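PDB 6RGN: DUF3120 domain-containing protein from Bordetella pertussis, which is a type III secretion effector whose N-terminal helical domain probably targets it to membranes by binding the phosphoinositide PIP2. Local coordinates for residues 104-109 with 122-127; 53-58 with 97-102; 60-65 with 79-84. All blocks are in the same frame, centred on the assembly; numbering follows the deposited sequence. Where two conformers were deposited one is given.

In the fold
From the N terminus, the chain first makes the segment 53-58, which begins with a 3-10 turn at 53-55, then the short helix 61-65, before the long helices 76-90, 96-112 and 124-140. Contact 3 closes the loop between 61-65 and helix 76-90, and it is nested inside the larger loop that contact 2 closes when it brings 53-58 onto helix 96-112. Contact 1 comes later in series, joining helix 96-112 to the start of helix 124-140 across the intervening helix 114-120. L127 touches L55 between contacts 1 and 2, and L106 meets V81 between contacts 1 and 3. Contacts 2 and 3 thus tie the N-terminal part to helices 96-112 and 76-90, and contact 1 adds helix 124-140.

Contact 1: residues 104-109 with 122-127; sequences VALNHW and GMVAEL. Unlike the reference sequence in segment 122-127: M123 (reference Leu).
L106 and W109, one helical turn apart on helix 96-112, face V124 and L127, one turn apart on helix 124-140. The branched end of L106 straddles a single methyl of L127: L106 CD1 lies 3.8 Å from L127 CD2, and L106 CD2 lies 4.0 Å from the same L127 CD2. Beside this pair, W109 CZ3 meets V124 CG2 at 3.8 Å, the methyl coming in at a slant to the six-membered ring. W109 CG is anti to the backbone N (chi1 -178°), which swings the large indole toward helix 124-140. No hydrogen bond crosses here. All four side chains are buried: leucine and valine offer only methyls, while the flat indole extends the apolar surface but has one polar atom that needs a partner.

That partner lies further out: W109 NE1 bonds to E116 OE1, and F117 packs edge-to-face with the ring, both on helix 114-120. At the start of the other helix, M123 takes the N-cap position, and its O accepts the bond from L127 N at 2.9 Å. The two helices run in broadly opposite senses here, and leucine, valine and tryptophan meeting between them are typical of the hydrophobic interior of an antiparallel helical bundle.

Contact 2: residues 53-58 with 97-102; sequences RLLEPN and QQLRDL
The 3-10 turn 53-55 faces helix 96-112 at a distance where the nearest alpha carbons, L55 CA and L99 CA, are 9.8 Å apart, so side chains alone span it. L55 does this by dividing its branch between two leucines a helical turn apart. L55 CD1 approaches L99 CD1 at 4.2 Å, with the two side chains slanting across one another, while L55 CD2 meets L102 CD2 tip to tip at 4.1 Å. With CG of L55 beside its own backbone N (chi1 -69°), the fork projects toward the helix.

In this helical bundle, probably of the membrane-localisation type, the segment before helix 61-65 thus contributes a residue to the buried interior: L55 also touches V85 and Y134 on the helices 76-90 and 124-140. Leucine fits because its two methyls can reach separate neighbours and need no hydrogen bonds. The turn itself is closed by E56 N donating to R53 O at 3.2 Å. Next to it, R53 keeps its charge away from L55, L99 and L102: its NH1 forms a salt bridge with E126 OE2 and its NH2 another with E61 OE1, while L54 CD2 lies over one face of the guanidinium, displaced from the middle of the group.

Contact 3: residues 60-65 with 79-84; sequences DEFVRS and REVKHD
The F62 ring is the flat group in this contact, and V81 CG1 comes to 3.8 Å from F62 CE2, at an oblique approach to the ring. The two side chains cross at about a right angle. A second flat group, the guanidinium of R64, lies on its own helix, where E61 CA sits 3.9 Å above one of its faces, near its margin. In this helical bundle, the short helix 61-65 lies against helix 76-90, with the alpha carbons of V63 and K82 6.2 Å apart.

F62 CG is anti to the backbone N (chi1 -175°), which turns the ring into the interior, where it also touches V85 and, on helix 124-140, V124 and L127. A large apolar ring suits a place where it fills space between two long helices. Nearer the surface, V63 CG1 meets K82 CD at 4.0 Å, again with the side chains crossing at about a right angle. Lysine serves well here: its methylene chain packs against the valine, while the bend at chi3 (-64°) turns the ammonium end away from the line of the earlier carbons. At the start of helix 61-65, D60 OD1 forms a salt bridge with R86 NH1, a further tie to helix 76-90. At its end, S65 OG donates to F62 O at 2.6 Å, in the carbonyl plane on a lone pair, with a C=O...OG angle of 128°.

Contact 1: residues 104-109 with 122-127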
ATOM      1  N   VAL A 104      -0.465   0.870  -8.918  1.00 15.46           N
ATOM      2  CA  VAL A 104       0.476   1.532  -9.870  1.00 16.46           C
ATOM      3  C   VAL A 104       1.651   2.145  -9.059  1.00 15.93           C
ATOM      4  O   VAL A 104       2.829   2.017  -9.481  1.00 16.91           O
ATOM      5  CB  VAL A 104      -0.313   2.516 -10.754  1.00 17.71           C
ATOM      6  CG1 VAL A 104       0.581   3.399 -11.576  1.00 18.81           C
ATOM      7  CG2 VAL A 104      -1.312   1.792 -11.671  1.00 18.42           C
ATOM      8  N   ALA A 105       1.351   2.756  -7.920  1.00 14.73           N
ATOM      9  CA  ALA A 105       2.316   3.463  -7.053  1.00 14.25           C
ATOM     10  C   ALA A 105       3.293   2.452  -6.447  1.00 13.40           C
ATOM     11  O   ALA A 105       4.488   2.734  -6.468  1.00 14.18           O
ATOM     12  CB  ALA A 105       1.600   4.187  -5.968  1.00 14.78           C
ATOM     13  N   LEU A 106       2.829   1.249  -6.080  1.00 12.58           N
ATOM     14  CA  LEU A 106       3.713   0.129  -5.664  1.00 11.88           C
ATOM     15  C   LEU A 106       4.625  -0.322  -6.808  1.00 11.68           C
ATOM     16  O   LEU A 106       5.863  -0.474  -6.539  1.00 11.01           O
ATOM     17  CB  LEU A 106       2.887  -1.043  -5.120  1.00 11.56           C
ATOM     18  CG  LEU A 106       2.133  -0.792  -3.820  1.00 11.44           C
ATOM     19  CD1 LEU A 106       1.071  -1.879  -3.594  1.00 11.47           C
ATOM     20  CD2 LEU A 106       3.094  -0.803  -2.637  1.00 11.49           C
ATOM     21  N   ASN A 107       4.127  -0.437  -8.059  1.00 11.95           N
ATOM     22  CA  ASN A 107       4.986  -0.773  -9.213  1.00 12.54           C
ATOM     23  C   ASN A 107       6.031   0.334  -9.421  1.00 13.63           C
ATOM     24  O   ASN A 107       7.216  -0.000  -9.628  1.00 13.46           O
ATOM     25  CB  ASN A 107       4.159  -0.931 -10.475  1.00 13.21           C
ATOM     26  CG  ASN A 107       3.122  -2.049 -10.343  1.00 13.08           C
ATOM     27  OD1 ASN A 107       3.288  -2.947  -9.510  1.00 11.75           O
ATOM     28  ND2 ASN A 107       2.136  -2.061 -11.227  1.00 13.44           N
ATOM     29  N   HIS A 108       5.616   1.617  -9.375  1.00 14.32           N
ATOM     30  CA  HIS A 108       6.570   2.742  -9.542  1.00 15.17           C
ATOM     31  C   HIS A 108       7.671   2.666  -8.474  1.00 14.25           C
ATOM     32  O   HIS A 108       8.831   2.961  -8.807  1.00 13.99           O
ATOM     33  CB  HIS A 108       5.865   4.080  -9.515  1.00 16.78           C
ATOM     34  CG  HIS A 108       6.839   5.220  -9.553  1.00 18.99           C
ATOM     35  ND1 HIS A 108       7.615   5.480 -10.676  1.00 21.34           N
ATOM     36  CD2 HIS A 108       7.142   6.198  -8.658  1.00 19.80           C
ATOM     37  CE1 HIS A 108       8.414   6.515 -10.445  1.00 22.57           C
ATOM     38  NE2 HIS A 108       8.134   6.982  -9.239  1.00 21.88           N
ATOM     39  N   TRP A 109       7.306   2.385  -7.229  1.00 12.57           N
ATOM     40  CA  TRP A 109       8.289   2.293  -6.116  1.00 12.64           C
ATOM     41  C   TRP A 109       9.277   1.146  -6.395  1.00 13.18           C
ATOM     42  O   TRP A 109      10.499   1.350  -6.231  1.00 12.83           O
ATOM     43  CB  TRP A 109       7.548   2.146  -4.788  1.00 11.85           C
ATOM     44  CG  TRP A 109       8.437   2.082  -3.584  1.00 11.69           C
ATOM     45  CD1 TRP A 109       9.644   2.693  -3.414  1.00 11.84           C
ATOM     46  CD2 TRP A 109       8.247   1.230  -2.451  1.00 11.11           C
ATOM     47  NE1 TRP A 109      10.201   2.337  -2.225  1.00 12.31           N
ATOM     48  CE2 TRP A 109       9.380   1.407  -1.620  1.00 11.89           C
ATOM     49  CE3 TRP A 109       7.218   0.372  -2.042  1.00 10.91           C
ATOM     50  CZ2 TRP A 109       9.490   0.764  -0.396  1.00 12.20           C
ATOM     51  CZ3 TRP A 109       7.337  -0.261  -0.836  1.00 10.97           C
ATOM     52  CH2 TRP A 109       8.457  -0.066  -0.018  1.00 11.05           C
ATOM     53  N   GLY A 122       9.004  -5.642   2.818  1.00 16.27           N
ATOM     54  CA  GLY A 122       8.608  -6.948   3.370  1.00 17.48           C
ATOM     55  C   GLY A 122       7.108  -7.191   3.408  1.00 17.73           C
ATOM     56  O   GLY A 122       6.723  -8.367   3.393  1.00 17.88           O
ATOM     57  N   MET A 123       6.235  -6.177   3.463  1.00 18.01           N
ATOM     58  CA  MET A 123       4.774  -6.455   3.527  1.00 18.93           C
ATOM     59  C   MET A 123       4.093  -6.163   2.180  1.00 15.99           C
ATOM     60  O   MET A 123       2.858  -6.195   2.135  1.00 14.38           O
ATOM     61  CB  MET A 123       4.089  -5.666   4.642  1.00 22.07           C
ATOM     62  CG  MET A 123       4.628  -5.975   6.040  1.00 27.51           C
ATOM     63  SD  MET A 123       3.413  -5.512   7.322  1.00 34.57           S
ATOM     64  CE  MET A 123       2.595  -7.089   7.560  1.00 36.30           C
ATOM     65  N   VAL A 124       4.866  -5.934   1.109  1.00 14.18           N
ATOM     66  CA  VAL A 124       4.290  -5.587  -0.213  1.00 13.35           C
ATOM     67  C   VAL A 124       3.477  -6.768  -0.742  1.00 13.92           C
ATOM     68  O   VAL A 124       2.358  -6.487  -1.212  1.00 14.56           O
ATOM     69  CB  VAL A 124       5.313  -5.017  -1.218  1.00 12.51           C
ATOM     70  CG1 VAL A 124       4.784  -4.860  -2.639  1.00 12.92           C
ATOM     71  CG2 VAL A 124       5.783  -3.680  -0.723  1.00 12.04           C
ATOM     72  N   ALA A 125       3.985  -8.003  -0.738  1.00 14.45           N
ATOM     73  CA  ALA A 125       3.229  -9.158  -1.277  1.00 15.34           C
ATOM     74  C   ALA A 125       1.846  -9.193  -0.614  1.00 16.38           C
ATOM     75  O   ALA A 125       0.798  -9.280  -1.314  1.00 17.27           O
ATOM     76  CB  ALA A 125       3.956 -10.434  -1.041  1.00 16.45           C
ATOM     77  N   GLU A 126       1.821  -9.072   0.697  1.00 17.56           N
ATOM     78  CA  GLU A 126       0.563  -9.124   1.470  1.00 18.63           C
ATOM     79  C   GLU A 126      -0.325  -7.943   1.111  1.00 17.00           C
ATOM     80  O   GLU A 126      -1.512  -8.163   0.957  1.00 17.53           O
ATOM     81  CB  GLU A 126       0.817  -9.264   2.961  1.00 21.22           C
ATOM     82  CG  GLU A 126      -0.465  -9.554   3.700  1.00 24.46           C
ATOM     83  CD  GLU A 126      -0.349  -9.920   5.184  1.00 28.00           C
ATOM     84  OE1 GLU A 126       0.707  -9.613   5.778  1.00 29.52           O
ATOM     85  OE2 GLU A 126      -1.331 -10.463   5.745  1.00 30.49           O
ATOM     86  N   LEU A 127       0.188  -6.730   1.006  1.00 15.54           N
ATOM     87  CA  LEU A 127      -0.625  -5.571   0.585  1.00 14.63           C
ATOM     88  C   LEU A 127      -1.190  -5.809  -0.826  1.00 14.47           C
ATOM     89  O   LEU A 127      -2.385  -5.523  -1.062  1.00 13.52           O
ATOM     90  CB  LEU A 127       0.224  -4.312   0.615  1.00 14.01           C
ATOM     91  CG  LEU A 127      -0.538  -3.068   0.191  1.00 14.25           C
ATOM     92  CD1 LEU A 127      -1.715  -2.832   1.140  1.00 15.46           C
ATOM     93  CD2 LEU A 127       0.355  -1.870   0.137  1.00 14.08           C
TER

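Contact 2: residues 53-58 with 97-102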
ATOM      1  N   ARG A  53      -6.876  -7.038   6.262  1.00 27.36           N
ATOM      2  CA  ARG A  53      -6.713  -6.161   7.455  1.00 28.30           C
ATOM      3  C   ARG A  53      -5.806  -4.996   7.055  1.00 25.42           C
ATOM      4  O   ARG A  53      -6.004  -3.926   7.588  1.00 25.48           O
ATOM      5  CB  ARG A  53      -6.187  -6.893   8.692  1.00 31.34           C
ATOM      6  CG  ARG A  53      -4.704  -7.211   8.625  1.00 31.42           C
ATOM      7  CD  ARG A  53      -4.240  -8.146   9.740  1.00 35.11           C
ATOM      8  NE  ARG A  53      -2.792  -8.145   9.597  1.00 34.64           N
ATOM      9  CZ  ARG A  53      -2.113  -8.845   8.697  1.00 35.38           C
ATOM     10  NH1 ARG A  53      -2.739  -9.653   7.850  1.00 36.62           N
ATOM     11  NH2 ARG A  53      -0.800  -8.721   8.619  1.00 34.42           N
ATOM     12  N   LEU A  54      -4.917  -5.179   6.077  1.00 22.54           N
ATOM     13  CA  LEU A  54      -3.909  -4.171   5.731  1.00 20.93           C
ATOM     14  C   LEU A  54      -4.538  -2.914   5.114  1.00 19.68           C
ATOM     15  O   LEU A  54      -3.854  -1.848   5.167  1.00 18.74           O
ATOM     16  CB  LEU A  54      -2.842  -4.768   4.820  1.00 20.05           C
ATOM     17  CG  LEU A  54      -1.867  -5.729   5.494  1.00 21.13           C
ATOM     18  CD1 LEU A  54      -0.859  -6.234   4.483  1.00 20.72           C
ATOM     19  CD2 LEU A  54      -1.151  -5.072   6.673  1.00 22.19           C
ATOM     20  N   LEU A  55      -5.758  -2.973   4.572  1.00 19.24           N
ATOM     21  CA  LEU A  55      -6.378  -1.735   4.077  1.00 19.79           C
ATOM     22  C   LEU A  55      -7.668  -1.416   4.826  1.00 21.80           C
ATOM     23  O   LEU A  55      -8.354  -0.461   4.394  1.00 22.58           O
ATOM     24  CB  LEU A  55      -6.625  -1.871   2.587  1.00 18.68           C
ATOM     25  CG  LEU A  55      -5.355  -1.893   1.732  1.00 17.41           C
ATOM     26  CD1 LEU A  55      -5.772  -2.280   0.339  1.00 17.12           C
ATOM     27  CD2 LEU A  55      -4.695  -0.536   1.784  1.00 17.27           C
ATOM     28  N   GLU A  56      -7.976  -2.148   5.883  1.00 24.28           N
ATOM     29  CA  GLU A  56      -9.002  -1.753   6.875  1.00 27.21           C
ATOM     30  C   GLU A  56      -8.651  -0.338   7.327  1.00 26.36           C
ATOM     31  O   GLU A  56      -7.466  -0.054   7.524  1.00 24.45           O
ATOM     32  CB  GLU A  56      -9.058  -2.749   8.027  1.00 31.04           C
ATOM     33  CG  GLU A  56     -10.113  -3.804   7.774  1.00 35.04           C
ATOM     34  CD  GLU A  56     -10.019  -5.105   8.549  1.00 39.86           C
ATOM     35  OE1 GLU A  56      -9.641  -5.080   9.765  1.00 42.36           O
ATOM     36  OE2 GLU A  56     -10.347  -6.164   7.923  1.00 46.04           O
ATOM     37  N   PRO A  57      -9.639   0.591   7.404  1.00 26.40           N
ATOM     38  CA  PRO A  57      -9.325   2.010   7.489  1.00 26.14           C
ATOM     39  C   PRO A  57      -8.471   2.404   8.680  1.00 26.98           C
ATOM     40  O   PRO A  57      -7.616   3.207   8.440  1.00 26.84           O
ATOM     41  CB  PRO A  57     -10.708   2.667   7.540  1.00 27.69           C
ATOM     42  CG  PRO A  57     -11.440   1.770   6.624  1.00 27.10           C
ATOM     43  CD  PRO A  57     -11.076   0.383   7.133  1.00 27.30           C
ATOM     44  N   ASN A  58      -8.630   1.764   9.837  1.00 28.30           N
ATOM     45  CA  ASN A  58      -7.820   2.060  11.029  1.00 30.02           C
ATOM     46  C   ASN A  58      -6.445   1.381  11.034  1.00 28.33           C
ATOM     47  O   ASN A  58      -5.707   1.700  11.931  1.00 30.15           O
ATOM     48  CB  ASN A  58      -8.595   1.694  12.297  1.00 34.05           C
ATOM     49  CG  ASN A  58      -9.730   2.663  12.514  1.00 36.75           C
ATOM     50  OD1 ASN A  58      -9.735   3.741  11.881  1.00 37.95           O
ATOM     51  ND2 ASN A  58     -10.719   2.295  13.337  1.00 39.80           N
ATOM     52  N   GLN A  97     -10.856   3.333  -8.257  1.00 22.01           N
ATOM     53  CA  GLN A  97      -9.867   4.228  -8.916  1.00 22.82           C
ATOM     54  C   GLN A  97      -8.691   4.469  -7.965  1.00 20.91           C
ATOM     55  O   GLN A  97      -7.535   4.359  -8.374  1.00 19.38           O
ATOM     56  CB  GLN A  97     -10.478   5.563  -9.337  1.00 25.52           C
ATOM     57  CG  GLN A  97      -9.617   6.304 -10.362  1.00 27.28           C
ATOM     58  CD  GLN A  97      -9.754   5.760 -11.774  1.00 29.59           C
ATOM     59  OE1 GLN A  97      -9.368   4.639 -12.086  1.00 30.40           O
ATOM     60  NE2 GLN A  97     -10.262   6.577 -12.690  1.00 33.11           N
ATOM     61  N   GLN A  98      -8.965   4.760  -6.703  1.00 21.03           N
ATOM     62  CA  GLN A  98      -7.888   4.949  -5.688  1.00 20.21           C
ATOM     63  C   GLN A  98      -7.091   3.642  -5.506  1.00 18.40           C
ATOM     64  O   GLN A  98      -5.860   3.666  -5.256  1.00 16.68           O
ATOM     65  CB  GLN A  98      -8.608   5.504  -4.465  1.00 22.99           C
ATOM     66  CG  GLN A  98      -7.770   6.438  -3.619  1.00 25.91           C
ATOM     67  CD  GLN A  98      -7.183   7.633  -4.333  1.00 27.52           C
ATOM     68  OE1 GLN A  98      -7.908   8.525  -4.750  1.00 31.77           O
ATOM     69  NE2 GLN A  98      -5.863   7.666  -4.465  1.00 27.29           N
ATOM     70  N   LEU A  99      -7.757   2.496  -5.564  1.00 18.04           N
ATOM     71  CA  LEU A  99      -7.098   1.196  -5.291  1.00 17.33           C
ATOM     72  C   LEU A  99      -6.121   0.927  -6.426  1.00 16.98           C
ATOM     73  O   LEU A  99      -4.978   0.454  -6.150  1.00 17.08           O
ATOM     74  CB  LEU A  99      -8.188   0.121  -5.214  1.00 18.14           C
ATOM     75  CG  LEU A  99      -7.717  -1.258  -4.771  1.00 18.27           C
ATOM     76  CD1 LEU A  99      -6.802  -1.226  -3.583  1.00 17.69           C
ATOM     77  CD2 LEU A  99      -8.902  -2.162  -4.482  1.00 19.83           C
ATOM     78  N   ARG A 100      -6.567   1.174  -7.657  1.00 17.52           N
ATOM     79  CA  ARG A 100      -5.720   1.127  -8.875  1.00 18.55           C
ATOM     80  C   ARG A 100      -4.491   2.030  -8.693  1.00 18.14           C
ATOM     81  O   ARG A 100      -3.371   1.554  -8.945  1.00 17.24           O
ATOM     82  CB  ARG A 100      -6.544   1.471 -10.111  1.00 20.59           C
ATOM     83  CG  ARG A 100      -7.423   0.298 -10.529  1.00 22.28           C
ATOM     84  CD  ARG A 100      -8.200   0.475 -11.818  1.00 25.09           C
ATOM     85  NE  ARG A 100      -8.979  -0.723 -12.140  1.00 26.84           N
ATOM     86  CZ  ARG A 100      -9.870  -0.744 -13.111  1.00 30.50           C
ATOM     87  NH1 ARG A 100      -9.984   0.309 -13.905  1.00 32.05           N
ATOM     88  NH2 ARG A 100     -10.543  -1.848 -13.392  1.00 32.92           N
ATOM     89  N   ASP A 101      -4.677   3.237  -8.199  1.00 18.25           N
ATOM     90  CA  ASP A 101      -3.561   4.195  -8.058  1.00 18.61           C
ATOM     91  C   ASP A 101      -2.536   3.602  -7.104  1.00 16.39           C
ATOM     92  O   ASP A 101      -1.313   3.808  -7.349  1.00 15.47           O
ATOM     93  CB  ASP A 101      -3.988   5.537  -7.482  1.00 20.24           C
ATOM     94  CG  ASP A 101      -4.978   6.305  -8.318  1.00 23.31           C
ATOM     95  OD1 ASP A 101      -5.037   6.066  -9.537  1.00 25.99           O
ATOM     96  OD2 ASP A 101      -5.696   7.212  -7.714  1.00 25.55           O
ATOM     97  N   LEU A 102      -3.016   3.010  -5.991  1.00 15.28           N
ATOM     98  CA  LEU A 102      -2.110   2.372  -5.022  1.00 14.76           C
ATOM     99  C   LEU A 102      -1.293   1.258  -5.695  1.00 14.18           C
ATOM    100  O   LEU A 102      -0.069   1.137  -5.468  1.00 13.00           O
ATOM    101  CB  LEU A 102      -2.919   1.813  -3.854  1.00 14.73           C
ATOM    102  CG  LEU A 102      -2.098   0.947  -2.932  1.00 14.32           C
ATOM    103  CD1 LEU A 102      -0.879   1.727  -2.449  1.00 14.57           C
ATOM    104  CD2 LEU A 102      -2.968   0.475  -1.755  1.00 15.55           C
TER

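Contact 3: residues 60-65 with 79-84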
ATOM      1  N   ASP A  60      -2.621   0.366  10.568  1.00 24.44           N
ATOM      2  CA  ASP A  60      -1.353   1.097  10.307  1.00 24.04           C
ATOM      3  C   ASP A  60      -0.184   0.109  10.068  1.00 23.30           C
ATOM      4  O   ASP A  60       0.967   0.552  10.050  1.00 22.07           O
ATOM      5  CB  ASP A  60      -1.072   2.044  11.473  1.00 26.83           C
ATOM      6  CG  ASP A  60      -2.088   3.177  11.598  1.00 27.93           C
ATOM      7  OD1 ASP A  60      -2.523   3.681  10.566  1.00 27.32           O
ATOM      8  OD2 ASP A  60      -2.458   3.496  12.718  1.00 31.04           O
ATOM      9  N   GLU A  61      -0.443  -1.196   9.935  1.00 23.07           N
ATOM     10  CA  GLU A  61       0.664  -2.184   9.840  1.00 23.13           C
ATOM     11  C   GLU A  61       1.523  -1.940   8.601  1.00 20.34           C
ATOM     12  O   GLU A  61       2.776  -1.925   8.710  1.00 20.15           O
ATOM     13  CB  GLU A  61       0.131  -3.619   9.817  1.00 24.93           C
ATOM     14  CG  GLU A  61      -0.470  -4.067  11.114  1.00 28.70           C
ATOM     15  CD  GLU A  61      -1.095  -5.454  10.982  1.00 31.13           C
ATOM     16  OE1 GLU A  61      -0.352  -6.386  10.573  1.00 31.19           O
ATOM     17  OE2 GLU A  61      -2.312  -5.591  11.253  1.00 32.90           O
ATOM     18  N   PHE A  62       0.928  -1.676   7.461  1.00 18.58           N
ATOM     19  CA  PHE A  62       1.703  -1.442   6.223  1.00 16.20           C
ATOM     20  C   PHE A  62       2.603  -0.210   6.391  1.00 16.39           C
ATOM     21  O   PHE A  62       3.865  -0.319   6.212  1.00 15.12           O
ATOM     22  CB  PHE A  62       0.864  -1.260   4.960  1.00 15.42           C
ATOM     23  CG  PHE A  62       1.795  -1.148   3.778  1.00 14.07           C
ATOM     24  CD1 PHE A  62       2.529  -2.248   3.382  1.00 14.28           C
ATOM     25  CD2 PHE A  62       2.069   0.064   3.173  1.00 14.28           C
ATOM     26  CE1 PHE A  62       3.397  -2.192   2.308  1.00 13.37           C
ATOM     27  CE2 PHE A  62       2.984   0.153   2.124  1.00 12.96           C
ATOM     28  CZ  PHE A  62       3.692  -0.979   1.732  1.00 12.69           C
ATOM     29  N   VAL A  63       2.019   0.934   6.741  1.00 16.68           N
ATOM     30  CA  VAL A  63       2.857   2.158   6.935  1.00 17.87           C
ATOM     31  C   VAL A  63       3.893   1.916   8.042  1.00 19.31           C
ATOM     32  O   VAL A  63       4.999   2.508   7.971  1.00 19.60           O
ATOM     33  CB  VAL A  63       2.004   3.432   7.173  1.00 18.92           C
ATOM     34  CG1 VAL A  63       2.872   4.634   7.462  1.00 20.52           C
ATOM     35  CG2 VAL A  63       1.172   3.754   5.926  1.00 18.25           C
ATOM     36  N   ARG A  64       3.609   1.189   9.109  1.00 21.65           N
ATOM     37  CA  ARG A  64       4.699   0.920  10.104  1.00 23.93           C
ATOM     38  C   ARG A  64       5.839   0.133   9.426  1.00 21.67           C
ATOM     39  O   ARG A  64       7.003   0.286   9.857  1.00 21.64           O
ATOM     40  CB  ARG A  64       4.190   0.209  11.371  1.00 28.78           C
ATOM     41  CG  ARG A  64       3.456   1.156  12.317  1.00 34.11           C
ATOM     42  CD  ARG A  64       3.087   0.614  13.697  1.00 41.22           C
ATOM     43  NE  ARG A  64       2.721  -0.809  13.667  1.00 45.34           N
ATOM     44  CZ  ARG A  64       1.460  -1.308  13.685  1.00 47.79           C
ATOM     45  NH1 ARG A  64       1.284  -2.628  13.685  1.00 48.67           N
ATOM     46  NH2 ARG A  64       0.405  -0.509  13.710  1.00 45.44           N
ATOM     47  N   SER A  65       5.511  -0.804   8.539  1.00 18.89           N
ATOM     48  CA  SER A  65       6.475  -1.781   7.961  1.00 18.03           C
ATOM     49  C   SER A  65       7.461  -1.047   7.040  1.00 17.33           C
ATOM     50  O   SER A  65       8.581  -1.544   6.863  1.00 17.27           O
ATOM     51  CB  SER A  65       5.788  -2.909   7.210  1.00 16.45           C
ATOM     52  OG  SER A  65       5.252  -2.473   5.985  1.00 14.93           O
ATOM     53  N   ARG A  79       6.669   7.809  -0.375  1.00 17.78           N
ATOM     54  CA  ARG A  79       5.693   8.759   0.241  1.00 19.82           C
ATOM     55  C   ARG A  79       4.365   8.714  -0.534  1.00 18.78           C
ATOM     56  O   ARG A  79       3.329   8.704   0.082  1.00 17.50           O
ATOM     57  CB  ARG A  79       6.181  10.202   0.219  1.00 23.77           C
ATOM     58  CG  ARG A  79       7.305  10.479   1.199  1.00 27.27           C
ATOM     59  CD  ARG A  79       7.578  11.978   1.142  1.00 32.21           C
ATOM     60  NE  ARG A  79       8.995  12.088   0.890  1.00 36.61           N
ATOM     61  CZ  ARG A  79       9.567  12.758  -0.122  1.00 41.03           C
ATOM     62  NH1 ARG A  79      10.890  12.734  -0.214  1.00 43.89           N
ATOM     63  NH2 ARG A  79       8.859  13.429  -1.028  1.00 40.98           N
ATOM     64  N   GLU A  80       4.418   8.569  -1.859  1.00 18.83           N
ATOM     65  CA  GLU A  80       3.179   8.442  -2.672  0.50 18.61           C
ATOM     66  C   GLU A  80       2.478   7.121  -2.357  1.00 17.22           C
ATOM     67  O   GLU A  80       1.250   7.099  -2.309  1.00 16.98           O
ATOM     68  CB  GLU A  80       3.420   8.498  -4.178  0.50 19.17           C
ATOM     69  CG  GLU A  80       2.118   8.729  -4.947  0.50 19.85           C
ATOM     70  CD  GLU A  80       1.544  10.101  -4.631  0.50 22.15           C
ATOM     71  OE1 GLU A  80       2.340  11.055  -4.662  0.50 23.60           O
ATOM     72  OE2 GLU A  80       0.318  10.211  -4.294  0.50 22.39           O
ATOM     73  N   VAL A  81       3.217   6.034  -2.182  1.00 15.70           N
ATOM     74  CA  VAL A  81       2.594   4.761  -1.770  1.00 14.19           C
ATOM     75  C   VAL A  81       1.850   4.956  -0.453  1.00 14.87           C
ATOM     76  O   VAL A  81       0.701   4.441  -0.359  1.00 13.81           O
ATOM     77  CB  VAL A  81       3.610   3.623  -1.637  1.00 13.24           C
ATOM     78  CG1 VAL A  81       3.007   2.467  -0.888  1.00 12.46           C
ATOM     79  CG2 VAL A  81       4.123   3.230  -3.013  1.00 13.03           C
ATOM     80  N   LYS A  82       2.523   5.499   0.559  1.00 15.24           N
ATOM     81  CA  LYS A  82       1.899   5.630   1.905  1.00 16.43           C
ATOM     82  C   LYS A  82       0.659   6.512   1.803  1.00 16.62           C
ATOM     83  O   LYS A  82      -0.422   6.127   2.347  1.00 16.44           O
ATOM     84  CB  LYS A  82       2.863   6.205   2.952  1.00 18.36           C
ATOM     85  CG  LYS A  82       4.131   5.386   3.121  1.00 19.02           C
ATOM     86  CD  LYS A  82       4.980   5.852   4.280  1.00 21.46           C
ATOM     87  CE  LYS A  82       5.512   7.244   4.105  1.00 24.28           C
ATOM     88  NZ  LYS A  82       6.297   7.678   5.291  1.00 26.91           N
ATOM     89  N   HIS A  83       0.775   7.588   1.039  1.00 16.43           N
ATOM     90  CA  HIS A  83      -0.358   8.511   0.862  1.00 17.30           C
ATOM     91  C   HIS A  83      -1.522   7.766   0.193  1.00 16.26           C
ATOM     92  O   HIS A  83      -2.680   8.021   0.546  1.00 16.72           O
ATOM     93  CB  HIS A  83       0.066   9.746   0.070  1.00 18.10           C
ATOM     94  CG  HIS A  83      -1.125  10.527  -0.336  1.00 18.84           C
ATOM     95  ND1 HIS A  83      -1.688  11.485   0.453  1.00 20.96           N
ATOM     96  CD2 HIS A  83      -1.873  10.450  -1.456  1.00 18.69           C
ATOM     97  CE1 HIS A  83      -2.746  12.003  -0.162  1.00 21.73           C
ATOM     98  NE2 HIS A  83      -2.891  11.361  -1.331  1.00 20.34           N
ATOM     99  N   ASP A  84      -1.248   6.983  -0.829  1.00 15.47           N
ATOM    100  CA  ASP A  84      -2.310   6.227  -1.524  1.00 15.15           C
ATOM    101  C   ASP A  84      -2.978   5.171  -0.618  1.00 14.75           C
ATOM    102  O   ASP A  84      -4.194   4.927  -0.792  1.00 14.86           O
ATOM    103  CB  ASP A  84      -1.741   5.572  -2.760  1.00 14.73           C
ATOM    104  CG  ASP A  84      -1.418   6.563  -3.883  1.00 15.44           C
ATOM    105  OD1 ASP A  84      -1.758   7.741  -3.753  1.00 16.41           O
ATOM    106  OD2 ASP A  84      -0.838   6.104  -4.904  1.00 16.28           O
TER